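Local structure of major allergen Alt a 1 (Alternaria alternata, 3V0R) at residues Glu11-Tyr22 against Leu34-Asn42; Thr45-Gln53 against Ser64-Phe73. The protein may bind and inhibit the beta-glucanase activity of thaumatin-like proteins of the host plant, and is a secreted, disulfide-linked homodimer. All blocks are in the same frame, centred on the assembly; numbering follows the deposited sequence.

Contact 1: Glu11-Tyr22 against Leu34-Asn42; sequences EGDYVWKISEFY and LGFNIKATN. With 0FU (2,5,6-triaminopyrimidin-4-ol), chain M; 8AC (8-aminooctanoic acid), chain L; 0FU (2,5,6-triaminopyrimidin-4-ol), chain K; 0FU (2,5,6-triaminopyrimidin-4-ol), chain J.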
loop_
_atom_site.group_PDB
_atom_site.type_symbol
_atom_site.label_atom_id
_atom_site.label_comp_id
_atom_site.label_asym_id
_atom_site.label_seq_id
_atom_site.Cartn_x
_atom_site.Cartn_y
_atom_site.Cartn_z
ATOM N N GLU A 11 -18.431 23.545 -4.838
ATOM C CA GLU A 11 -19.042 22.750 -3.799
ATOM C C GLU A 11 -20.269 22.059 -4.291
ATOM O O GLU A 11 -21.047 22.645 -5.036
ATOM C CB GLU A 11 -19.406 23.650 -2.596
ATOM C CG GLU A 11 -19.843 22.860 -1.378
ATOM C CD GLU A 11 -21.291 22.317 -1.431
ATOM O OE1 GLU A 11 -22.165 22.986 -2.054
ATOM O OE2 GLU A 11 -21.571 21.223 -0.828
ATOM N N GLY A 12 -20.453 20.830 -3.846
ATOM C CA GLY A 12 -21.659 20.112 -4.163
ATOM C C GLY A 12 -21.527 18.649 -3.772
ATOM O O GLY A 12 -20.440 18.134 -3.639
ATOM N N ASP A 13 -22.631 17.957 -3.666
ATOM C CA ASP A 13 -22.569 16.529 -3.334
ATOM C C ASP A 13 -21.868 15.729 -4.416
ATOM O O ASP A 13 -21.369 14.650 -4.137
ATOM C CB ASP A 13 -23.956 15.953 -3.151
ATOM C CG ASP A 13 -24.593 16.303 -1.811
ATOM O OD1 ASP A 13 -23.927 16.589 -0.836
ATOM O OD2 ASP A 13 -25.847 16.304 -1.758
ATOM N N TYR A 14 -21.900 16.230 -5.669
ATOM C CA TYR A 14 -21.300 15.521 -6.809
ATOM C C TYR A 14 -20.111 16.282 -7.391
ATOM O O TYR A 14 -19.683 16.031 -8.517
ATOM C CB TYR A 14 -22.387 15.274 -7.861
ATOM C CG TYR A 14 -23.419 14.297 -7.324
ATOM C CD1 TYR A 14 -24.592 14.745 -6.801
ATOM C CD2 TYR A 14 -23.150 12.937 -7.302
ATOM C CE1 TYR A 14 -25.541 13.865 -6.267
ATOM C CE2 TYR A 14 -24.095 12.053 -6.787
ATOM C CZ TYR A 14 -25.233 12.536 -6.256
ATOM O OH TYR A 14 -26.162 11.665 -5.733
ATOM N N VAL A 15 -19.576 17.201 -6.598
ATOM C CA VAL A 15 -18.411 18.004 -6.955
ATOM C C VAL A 15 -17.232 17.725 -6.039
ATOM O O VAL A 15 -17.346 17.798 -4.789
ATOM C CB VAL A 15 -18.790 19.502 -6.894
ATOM C CG1 VAL A 15 -17.559 20.367 -7.268
ATOM C CG2 VAL A 15 -19.956 19.784 -7.851
ATOM N N TRP A 16 -16.116 17.317 -6.634
ATOM C CA TRP A 16 -14.893 16.975 -5.921
ATOM C C TRP A 16 -13.775 17.869 -6.329
ATOM O O TRP A 16 -13.757 18.338 -7.488
ATOM C CB TRP A 16 -14.509 15.532 -6.155
ATOM C CG TRP A 16 -15.451 14.496 -5.635
ATOM C CD1 TRP A 16 -16.500 14.649 -4.768
ATOM C CD2 TRP A 16 -15.439 13.056 -5.950
ATOM N NE1 TRP A 16 -17.102 13.444 -4.525
ATOM C CE2 TRP A 16 -16.483 12.465 -5.223
ATOM C CE3 TRP A 16 -14.665 12.266 -6.777
ATOM C CZ2 TRP A 16 -16.759 11.106 -5.294
ATOM C CZ3 TRP A 16 -14.922 10.916 -6.826
ATOM C CH2 TRP A 16 -15.991 10.358 -6.137
ATOM N N LYS A 17 -12.794 18.085 -5.438
ATOM C CA LYS A 17 -11.644 18.946 -5.724
ATOM C C LYS A 17 -10.484 18.057 -6.060
ATOM O O LYS A 17 -10.264 17.050 -5.356
ATOM C CB LYS A 17 -11.307 19.714 -4.452
ATOM C CG LYS A 17 -10.135 20.669 -4.612
ATOM C CD LYS A 17 -9.935 21.465 -3.312
ATOM C CE LYS A 17 -8.972 20.708 -2.410
ATOM N NZ LYS A 17 -8.591 21.503 -1.186
ATOM N N ILE A 18 -9.741 18.413 -7.114
ATOM C CA ILE A 18 -8.574 17.703 -7.555
ATOM C C ILE A 18 -7.403 18.648 -7.279
ATOM O O ILE A 18 -7.420 19.838 -7.589
ATOM C CB ILE A 18 -8.576 17.328 -9.051
ATOM C CG1 ILE A 18 -9.892 16.665 -9.431
ATOM C CG2 ILE A 18 -7.315 16.486 -9.379
ATOM C CD1 ILE A 18 -10.117 15.258 -8.883
ATOM N N SER A 19 -6.388 18.125 -6.641
ATOM C CA SER A 19 -5.221 18.925 -6.258
ATOM C C SER A 19 -3.951 18.049 -6.205
ATOM O O SER A 19 -3.995 16.799 -6.273
ATOM C CB SER A 19 -5.406 19.593 -4.874
ATOM O OG SER A 19 -5.596 18.596 -3.892
ATOM N N GLU A 20 -2.821 18.735 -6.067
ATOM C CA GLU A 20 -1.488 18.054 -5.983
ATOM C C GLU A 20 -1.217 17.026 -7.096
ATOM O O GLU A 20 -0.698 15.913 -6.922
ATOM C CB GLU A 20 -1.223 17.548 -4.544
ATOM C CG GLU A 20 -1.711 18.395 -3.323
ATOM C CD GLU A 20 -1.615 19.990 -3.326
ATOM O OE1 GLU A 20 -2.593 20.485 -2.776
ATOM O OE2 GLU A 20 -0.640 20.775 -3.733
ATOM N N PHE A 21 -1.542 17.426 -8.313
ATOM C CA PHE A 21 -1.171 16.633 -9.464
ATOM C C PHE A 21 0.337 16.486 -9.493
ATOM O O PHE A 21 1.068 17.434 -9.227
ATOM C CB PHE A 21 -1.585 17.349 -10.779
ATOM C CG PHE A 21 -1.146 16.634 -12.020
ATOM C CD1 PHE A 21 -1.768 15.514 -12.423
ATOM C CD2 PHE A 21 -0.057 17.058 -12.710
ATOM C CE1 PHE A 21 -1.394 14.866 -13.597
ATOM C CE2 PHE A 21 0.383 16.422 -13.868
ATOM C CZ PHE A 21 -0.290 15.299 -14.304
ATOM N N TYR A 22 0.802 15.276 -9.788
ATOM C CA TYR A 22 2.224 14.991 -10.018
ATOM C C TYR A 22 2.317 14.103 -11.222
ATOM O O TYR A 22 1.433 13.337 -11.492
ATOM C CB TYR A 22 2.861 14.269 -8.807
ATOM C CG TYR A 22 4.355 13.907 -8.909
ATOM C CD1 TYR A 22 5.360 14.723 -8.325
ATOM C CD2 TYR A 22 4.775 12.717 -9.502
ATOM C CE1 TYR A 22 6.711 14.365 -8.368
ATOM C CE2 TYR A 22 6.136 12.380 -9.576
ATOM C CZ TYR A 22 7.094 13.203 -9.031
ATOM O OH TYR A 22 8.424 12.812 -9.045
ATOM N N LEU A 34 1.981 8.926 -12.404
ATOM C CA LEU A 34 0.986 9.974 -12.442
ATOM C C LEU A 34 0.099 9.859 -11.220
ATOM O O LEU A 34 -0.280 8.743 -10.833
ATOM C CB LEU A 34 0.142 9.769 -13.726
ATOM C CG LEU A 34 -0.529 10.821 -14.547
ATOM C CD1 LEU A 34 0.367 11.909 -15.024
ATOM C CD2 LEU A 34 -1.060 10.111 -15.803
ATOM N N GLY A 35 -0.257 10.984 -10.628
ATOM C CA GLY A 35 -1.148 10.985 -9.504
ATOM C C GLY A 35 -1.725 12.324 -9.124
ATOM O O GLY A 35 -1.252 13.366 -9.559
ATOM N N PHE A 36 -2.740 12.283 -8.254
ATOM C CA PHE A 36 -3.415 13.494 -7.809
ATOM C C PHE A 36 -4.298 13.162 -6.631
ATOM O O PHE A 36 -4.539 12.004 -6.358
ATOM C CB PHE A 36 -4.250 14.127 -8.956
ATOM C CG PHE A 36 -5.145 13.161 -9.621
ATOM C CD1 PHE A 36 -4.704 12.438 -10.740
ATOM C CD2 PHE A 36 -6.451 12.941 -9.142
ATOM C CE1 PHE A 36 -5.526 11.501 -11.331
ATOM C CE2 PHE A 36 -7.276 11.987 -9.751
ATOM C CZ PHE A 36 -6.811 11.278 -10.838
ATOM N N ASN A 37 -4.668 14.160 -5.861
ATOM C CA ASN A 37 -5.516 13.984 -4.675
ATOM C C ASN A 37 -6.940 14.317 -5.058
ATOM O O ASN A 37 -7.176 15.262 -5.881
ATOM C CB ASN A 37 -5.075 14.926 -3.551
ATOM C CG ASN A 37 -3.734 14.523 -2.916
ATOM O OD1 ASN A 37 -3.285 13.344 -3.037
ATOM N ND2 ASN A 37 -3.107 15.481 -2.171
ATOM N N ILE A 38 -7.886 13.581 -4.513
ATOM C CA ILE A 38 -9.329 13.822 -4.742
ATOM C C ILE A 38 -10.012 14.015 -3.399
ATOM O O ILE A 38 -9.827 13.171 -2.477
ATOM C CB ILE A 38 -9.971 12.632 -5.395
ATOM C CG1 ILE A 38 -9.313 12.322 -6.743
ATOM C CG2 ILE A 38 -11.503 12.823 -5.519
ATOM C CD1 ILE A 38 -10.016 11.187 -7.466
ATOM N N LYS A 39 -10.763 15.080 -3.247
ATOM C CA LYS A 39 -11.427 15.394 -1.978
ATOM C C LYS A 39 -12.867 15.808 -2.162
ATOM O O LYS A 39 -13.171 16.617 -3.051
ATOM C CB LYS A 39 -10.644 16.507 -1.267
ATOM C CG LYS A 39 -11.053 16.744 0.167
ATOM C CD LYS A 39 -10.286 17.864 0.847
ATOM C CE LYS A 39 -10.388 17.745 2.368
ATOM N NZ LYS A 39 -11.793 17.691 2.839
ATOM N N ALA A 40 -13.764 15.295 -1.347
ATOM C CA ALA A 40 -15.146 15.761 -1.356
ATOM C C ALA A 40 -15.210 17.207 -0.940
ATOM O O ALA A 40 -14.338 17.677 -0.190
ATOM C CB ALA A 40 -16.034 14.924 -0.423
ATOM N N THR A 41 -16.183 17.932 -1.473
ATOM C CA THR A 41 -16.415 19.333 -1.105
ATOM C C THR A 41 -17.621 19.535 -0.205
ATOM O O THR A 41 -17.870 20.643 0.238
ATOM C CB THR A 41 -16.637 20.193 -2.370
ATOM O OG1 THR A 41 -17.818 19.771 -3.056
ATOM C CG2 THR A 41 -15.441 20.075 -3.335
ATOM N N ASN A 42 -18.415 18.502 0.048
ATOM C CA ASN A 42 -19.657 18.645 0.738
ATOM C C ASN A 42 -19.573 18.354 2.254
ATOM O O ASN A 42 -20.616 18.097 2.881
ATOM C CB ASN A 42 -20.725 17.758 0.105
ATOM C CG ASN A 42 -20.504 16.261 0.388
ATOM O OD1 ASN A 42 -19.403 15.864 0.831
ATOM N ND2 ASN A 42 -21.531 15.434 0.075
HETATM C C4 0FU M . 1.135 8.924 -5.378
HETATM N N3 0FU M . 1.748 8.869 -6.565
HETATM C C2 0FU M . 1.755 9.952 -7.371
HETATM N NAA 0FU M . 2.395 9.824 -8.552
HETATM N N1 0FU M . 1.162 11.128 -7.006
HETATM C C6 0FU M . 0.533 11.220 -5.825
HETATM N NAB 0FU M . -0.081 12.350 -5.449
HETATM C C5 0FU M . 0.526 10.095 -4.989
HETATM N NAC 0FU M . -0.075 10.075 -3.800
HETATM O O4 0FU M . 1.094 7.886 -4.504
HETATM N NAA 8AC L . -28.504 12.684 -0.563
HETATM O OAB 8AC L . -20.483 9.998 -6.276
HETATM O OAC 8AC L . -19.776 9.070 -4.482
HETATM C CAD 8AC L . -27.224 11.979 -0.717
HETATM C CAE 8AC L . -26.327 12.799 -1.619
HETATM C CAF 8AC L . -24.857 12.526 -1.365
HETATM C CAG 8AC L . -24.356 11.608 -2.489
HETATM C CAH 8AC L . -22.936 11.880 -2.831
HETATM C CAI 8AC L . -22.394 10.719 -3.715
HETATM C CAJ 8AC L . -21.084 11.126 -4.349
HETATM C CAK 8AC L . -20.403 9.944 -5.070
HETATM C C4 0FU K . 3.715 10.104 -4.238
HETATM N N3 0FU K . 2.931 10.824 -3.401
HETATM C C2 0FU K . 2.856 12.170 -3.563
HETATM N NAA 0FU K . 2.087 12.879 -2.719
HETATM N N1 0FU K . 3.522 12.813 -4.556
HETATM C C6 0FU K . 4.329 12.117 -5.371
HETATM N NAB 0FU K . 5.084 12.612 -6.367
HETATM C C5 0FU K . 4.411 10.775 -5.221
HETATM N NAC 0FU K . 5.191 10.117 -6.059
HETATM O O4 0FU K . 3.886 8.730 -4.191
HETATM C C4 0FU J . -25.185 7.916 -2.437
HETATM N N3 0FU J . -26.469 8.358 -2.390
HETATM C C2 0FU J . -27.169 8.669 -3.515
HETATM N NAA 0FU J . -28.434 9.101 -3.399
HETATM N N1 0FU J . -26.619 8.549 -4.743
HETATM C C6 0FU J . -25.331 8.111 -4.849
HETATM N NAB 0FU J . -24.782 7.990 -6.035
HETATM C C5 0FU J . -24.569 7.778 -3.693
HETATM N NAC 0FU J . -23.288 7.332 -3.751
HETATM O O4 0FU J . -24.448 7.602 -1.313
HETATM O O HOH W 1 -18.644 16.516 -2.344
HETATM O O HOH W 2 -0.863 14.025 -5.025
#
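Lys17 and Lys39, and likewise Ser19 and Asn37, exchange paired backbone hydrogen bonds across two antiparallel strands; the Lys17 N to Lys39 O bond measures 2.8 Å. The register slips by one residue before Tyr22 and Gly35 pair in the same way. At this beta bulge Glu20 has a positive phi (50°), and a water donates to its carbonyl oxygen.

Apolar side chains fill the face carrying Trp16, Ile18 and Ile38. The CG2 branch of Ile38 reaches CE3 of the Trp16 indole at 3.4 Å, while Ile18 CD1 runs alongside Ile38 CG1. Branched chains and a broad indole suit a face turned into the barrel.

Polar groups tie the loop ends. Thr41 OG1 sits between its own N and carbonyl carbon (chi1 63°), where it donates to Val15 O at 2.7 Å from above the carbonyl plane and accepts Gly12 N at 2.9 Å. Asn42 ND2 gives Asp13 OD1 a nearly straight 2.8 Å bond (176°), on the anti side of the carboxylate.

Bare Gly35 lets N1 of a triaminopyrimidinol approach its CA to 3.4 Å. Together the strands form a bulged beta hairpin of the Alt a 1 beta-barrel, with ligands bound at both its ends.

Contact 2: Thr45-Gln53 against Ser64-Phe73; sequences TLDFTCSAQ and SCGENSFMDF. With 0FU (2,5,6-triaminopyrimidin-4-ol), chain M.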
loop_
_atom_site.group_PDB
_atom_site.type_symbol
_atom_site.label_atom_id
_atom_site.label_comp_id
_atom_site.label_asym_id
_atom_site.label_seq_id
_atom_site.Cartn_x
_atom_site.Cartn_y
_atom_site.Cartn_z
ATOM N N THR A 45 -16.219 12.724 4.239
ATOM C CA THR A 45 -14.887 12.286 4.569
ATOM C C THR A 45 -13.912 12.008 3.428
ATOM O O THR A 45 -12.685 12.029 3.645
ATOM C CB THR A 45 -15.044 11.084 5.517
ATOM O OG1 THR A 45 -15.114 11.646 6.816
ATOM C CG2 THR A 45 -13.967 10.192 5.472
ATOM N N LEU A 46 -14.397 11.799 2.229
ATOM C CA LEU A 46 -13.588 11.324 1.140
ATOM C C LEU A 46 -12.393 12.235 0.819
ATOM O O LEU A 46 -12.527 13.440 0.554
ATOM C CB LEU A 46 -14.521 11.193 -0.082
ATOM C CG LEU A 46 -13.897 10.718 -1.373
ATOM C CD1 LEU A 46 -13.727 9.224 -1.166
ATOM C CD2 LEU A 46 -14.801 11.035 -2.564
ATOM N N ASP A 47 -11.213 11.618 0.784
ATOM C CA ASP A 47 -9.978 12.320 0.597
ATOM C C ASP A 47 -8.931 11.276 0.346
ATOM O O ASP A 47 -8.477 10.619 1.295
ATOM C CB ASP A 47 -9.662 13.152 1.843
ATOM C CG ASP A 47 -8.569 14.181 1.617
ATOM O OD1 ASP A 47 -7.941 14.180 0.554
ATOM O OD2 ASP A 47 -8.320 14.985 2.535
ATOM N N PHE A 48 -8.527 11.076 -0.896
ATOM C CA PHE A 48 -7.610 10.030 -1.186
ATOM C C PHE A 48 -6.761 10.325 -2.407
ATOM O O PHE A 48 -7.003 11.309 -3.126
ATOM C CB PHE A 48 -8.363 8.751 -1.410
ATOM C CG PHE A 48 -9.209 8.736 -2.605
ATOM C CD1 PHE A 48 -8.812 8.001 -3.739
ATOM C CD2 PHE A 48 -10.365 9.412 -2.652
ATOM C CE1 PHE A 48 -9.590 7.971 -4.863
ATOM C CE2 PHE A 48 -11.159 9.414 -3.777
ATOM C CZ PHE A 48 -10.790 8.662 -4.878
ATOM N N THR A 49 -5.728 9.505 -2.580
ATOM C CA THR A 49 -4.831 9.612 -3.736
ATOM C C THR A 49 -5.227 8.664 -4.828
ATOM O O THR A 49 -5.587 7.477 -4.606
ATOM C CB THR A 49 -3.376 9.402 -3.336
ATOM O OG1 THR A 49 -3.054 10.350 -2.328
ATOM C CG2 THR A 49 -2.450 9.747 -4.559
ATOM N N CYS A 50 -5.264 9.187 -6.032
ATOM C CA CYS A 50 -5.467 8.394 -7.170
ATOM C C CYS A 50 -4.144 8.398 -7.961
ATOM O O CYS A 50 -3.651 9.464 -8.301
ATOM C CB CYS A 50 -6.645 9.031 -7.933
ATOM S SG CYS A 50 -7.076 8.156 -9.414
ATOM N N SER A 51 -3.556 7.220 -8.214
ATOM C CA SER A 51 -2.284 7.188 -8.930
ATOM C C SER A 51 -2.069 5.925 -9.678
ATOM O O SER A 51 -2.699 4.892 -9.407
ATOM C CB SER A 51 -1.156 7.350 -7.921
ATOM O OG SER A 51 -1.092 6.199 -7.096
ATOM N N ALA A 52 -1.112 5.955 -10.571
ATOM C CA ALA A 52 -0.688 4.771 -11.278
ATOM C C ALA A 52 0.795 4.892 -11.679
ATOM O O ALA A 52 1.311 6.010 -11.929
ATOM C CB ALA A 52 -1.534 4.578 -12.563
ATOM N N GLN A 53 1.436 3.749 -11.814
ATOM C CA GLN A 53 2.800 3.627 -12.301
ATOM C C GLN A 53 2.935 2.475 -13.270
ATOM O O GLN A 53 2.310 1.464 -13.116
ATOM C CB GLN A 53 3.793 3.355 -11.185
ATOM C CG GLN A 53 3.917 4.509 -10.212
ATOM C CD GLN A 53 2.835 4.425 -9.166
ATOM O OE1 GLN A 53 2.134 3.360 -9.058
ATOM N NE2 GLN A 53 2.670 5.540 -8.377
ATOM N N SER A 64 -6.911 1.791 -12.231
ATOM C CA SER A 64 -7.491 1.879 -10.924
ATOM C C SER A 64 -6.874 3.037 -10.201
ATOM O O SER A 64 -5.689 3.283 -10.350
ATOM C CB SER A 64 -7.203 0.562 -10.184
ATOM O OG SER A 64 -7.777 0.676 -8.900
ATOM N N CYS A 65 -7.623 3.737 -9.362
ATOM C CA CYS A 65 -7.015 4.770 -8.530
ATOM C C CYS A 65 -6.043 4.233 -7.483
ATOM O O CYS A 65 -5.172 4.947 -7.035
ATOM C CB CYS A 65 -8.081 5.639 -7.850
ATOM S SG CYS A 65 -8.728 6.939 -8.921
ATOM N N GLY A 66 -6.234 2.988 -7.068
ATOM C CA GLY A 66 -5.372 2.314 -6.083
ATOM C C GLY A 66 -5.787 0.818 -6.025
ATOM O O GLY A 66 -6.598 0.363 -6.845
ATOM N N GLU A 67 -5.203 0.037 -5.114
ATOM C CA GLU A 67 -5.391 -1.441 -5.116
ATOM C C GLU A 67 -6.874 -1.775 -4.893
ATOM O O GLU A 67 -7.444 -2.670 -5.547
ATOM C CB GLU A 67 -4.536 -2.168 -4.028
ATOM N N ASN A 68 -7.480 -1.075 -3.945
ATOM C CA ASN A 68 -8.839 -1.362 -3.566
ATOM C C ASN A 68 -9.844 -0.550 -4.377
ATOM O O ASN A 68 -10.989 -0.950 -4.471
ATOM C CB ASN A 68 -9.035 -1.087 -2.054
ATOM C CG ASN A 68 -8.436 -2.186 -1.150
ATOM O OD1 ASN A 68 -8.546 -3.430 -1.382
ATOM N ND2 ASN A 68 -7.789 -1.725 -0.078
ATOM N N SER A 69 -9.414 0.563 -5.001
ATOM C CA SER A 69 -10.329 1.704 -5.256
ATOM C C SER A 69 -11.659 1.453 -6.010
ATOM O O SER A 69 -11.756 0.748 -7.014
ATOM C CB SER A 69 -9.632 2.900 -5.928
ATOM O OG SER A 69 -10.323 4.108 -5.549
ATOM N N PHE A 70 -12.681 2.130 -5.537
ATOM C CA PHE A 70 -13.938 2.124 -6.222
ATOM C C PHE A 70 -13.907 3.070 -7.451
ATOM O O PHE A 70 -14.890 3.193 -8.151
ATOM C CB PHE A 70 -15.009 2.537 -5.194
ATOM C CG PHE A 70 -14.905 3.963 -4.753
ATOM C CD1 PHE A 70 -13.892 4.374 -3.924
ATOM C CD2 PHE A 70 -15.810 4.913 -5.213
ATOM C CE1 PHE A 70 -13.752 5.720 -3.576
ATOM C CE2 PHE A 70 -15.702 6.243 -4.841
ATOM C CZ PHE A 70 -14.681 6.642 -4.016
ATOM N N MET A 71 -12.800 3.766 -7.678
ATOM C CA MET A 71 -12.713 4.752 -8.768
ATOM C C MET A 71 -11.665 4.298 -9.804
ATOM O O MET A 71 -10.596 3.825 -9.428
ATOM C CB MET A 71 -12.198 6.072 -8.241
ATOM C CG MET A 71 -13.116 6.808 -7.289
ATOM S SD MET A 71 -14.665 7.263 -8.088
ATOM C CE MET A 71 -13.951 8.204 -9.440
ATOM N N ASP A 72 -11.984 4.530 -11.071
ATOM C CA ASP A 72 -11.029 4.405 -12.190
ATOM C C ASP A 72 -10.791 5.747 -12.759
ATOM O O ASP A 72 -11.648 6.616 -12.674
ATOM C CB ASP A 72 -11.539 3.490 -13.280
ATOM C CG ASP A 72 -11.589 1.994 -12.824
ATOM O OD1 ASP A 72 -10.887 1.596 -11.890
ATOM O OD2 ASP A 72 -12.336 1.232 -13.452
ATOM N N PHE A 73 -9.608 5.926 -13.353
ATOM C CA PHE A 73 -9.293 7.135 -14.091
ATOM C C PHE A 73 -8.576 6.846 -15.402
ATOM O O PHE A 73 -7.990 5.792 -15.587
ATOM C CB PHE A 73 -8.493 8.108 -13.243
ATOM C CG PHE A 73 -7.010 7.787 -13.165
ATOM C CD1 PHE A 73 -6.550 6.840 -12.329
ATOM C CD2 PHE A 73 -6.082 8.497 -13.943
ATOM C CE1 PHE A 73 -5.185 6.569 -12.182
ATOM C CE2 PHE A 73 -4.707 8.230 -13.829
ATOM C CZ PHE A 73 -4.258 7.257 -12.946
HETATM C C4 0FU M . 1.135 8.924 -5.378
HETATM N N3 0FU M . 1.748 8.869 -6.565
HETATM C C2 0FU M . 1.755 9.952 -7.371
HETATM N NAA 0FU M . 2.395 9.824 -8.552
HETATM N N1 0FU M . 1.162 11.128 -7.006
HETATM C C6 0FU M . 0.533 11.220 -5.825
HETATM N NAB 0FU M . -0.081 12.350 -5.449
HETATM C C5 0FU M . 0.526 10.095 -4.989
HETATM N NAC 0FU M . -0.075 10.075 -3.800
HETATM O O4 0FU M . 1.094 7.886 -4.504
HETATM O O HOH W 3 -3.308 2.093 -10.277
HETATM O O HOH W 4 -3.199 5.648 -5.244
#
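Cys50 on strand 47-53 and Cys65 in the neighbouring loop are joined by a disulfide, SG to SG 2.1 Å, which ties an outermost strand of the Alt a 1 beta-barrel to the turn leading into strand 72-76. The two cysteines use different rotamers: Cys50 SG lies anti to its backbone N (chi1 -179°), whereas Cys65 SG lies anti to its carbonyl carbon (chi1 -82°), and the sulfurs meet between the backbones. A single backbone hydrogen bond, Ser51 N to Cys65 O at 3.0 Å, runs beside the bridge. Two waters supplement it, one linking the carbonyls of Ser51 and Ser64, the other linking Ser51 OG to Cys65 O.

Aromatic side chains close over both flanks. Phe48 has its CG wedged between N and the carbonyl carbon (chi1 67°), which sends the ring toward the loop. Its edge meets Cys65 CB, and its CZ reaches Met71 CG at 3.8 Å, the two side chains crossing at about a right angle. Met71 CG, anti to its own carbonyl carbon, lies over one face of the neighbouring Phe70 ring. Phe70 in turn offers its edge to Leu46 CD1 at 4.0 Å. Within the loop, Ser69 OG accepts the N-H of Met71 in an ST turn.

On the other flank, Phe73 also suits its place as a flat apolar wedge: the small methyl of Ala52 meets the ring edge, CB to CZ 3.8 Å, and Cys50 SG approaches the ring obliquely in a sulfur-aromatic contact, 3.2 Å from Phe73 CD1.

How the contacts relate
Contact 1 is the more deeply buried and joins strands 15-25 and 33-40; contact 2 is partly buried and fastens strand 47-53 to a loop. The two meet because strands 33-40 and 47-53 are neighbours in one sheet, linked by Ile38 N to Phe48 O and Leu34 O to Ala52 N. Their chemistry follows: regular backbone pairing dominates contact 1, whereas contact 2 rests on a disulfide and aromatic packing, with one backbone bond across it. The apolar sides merge, with Trp16 packing on Leu46 and Phe36 meeting Phe73 edge-to-face. Both contacts line one triaminopyrimidinol site, and both touch the third subunit.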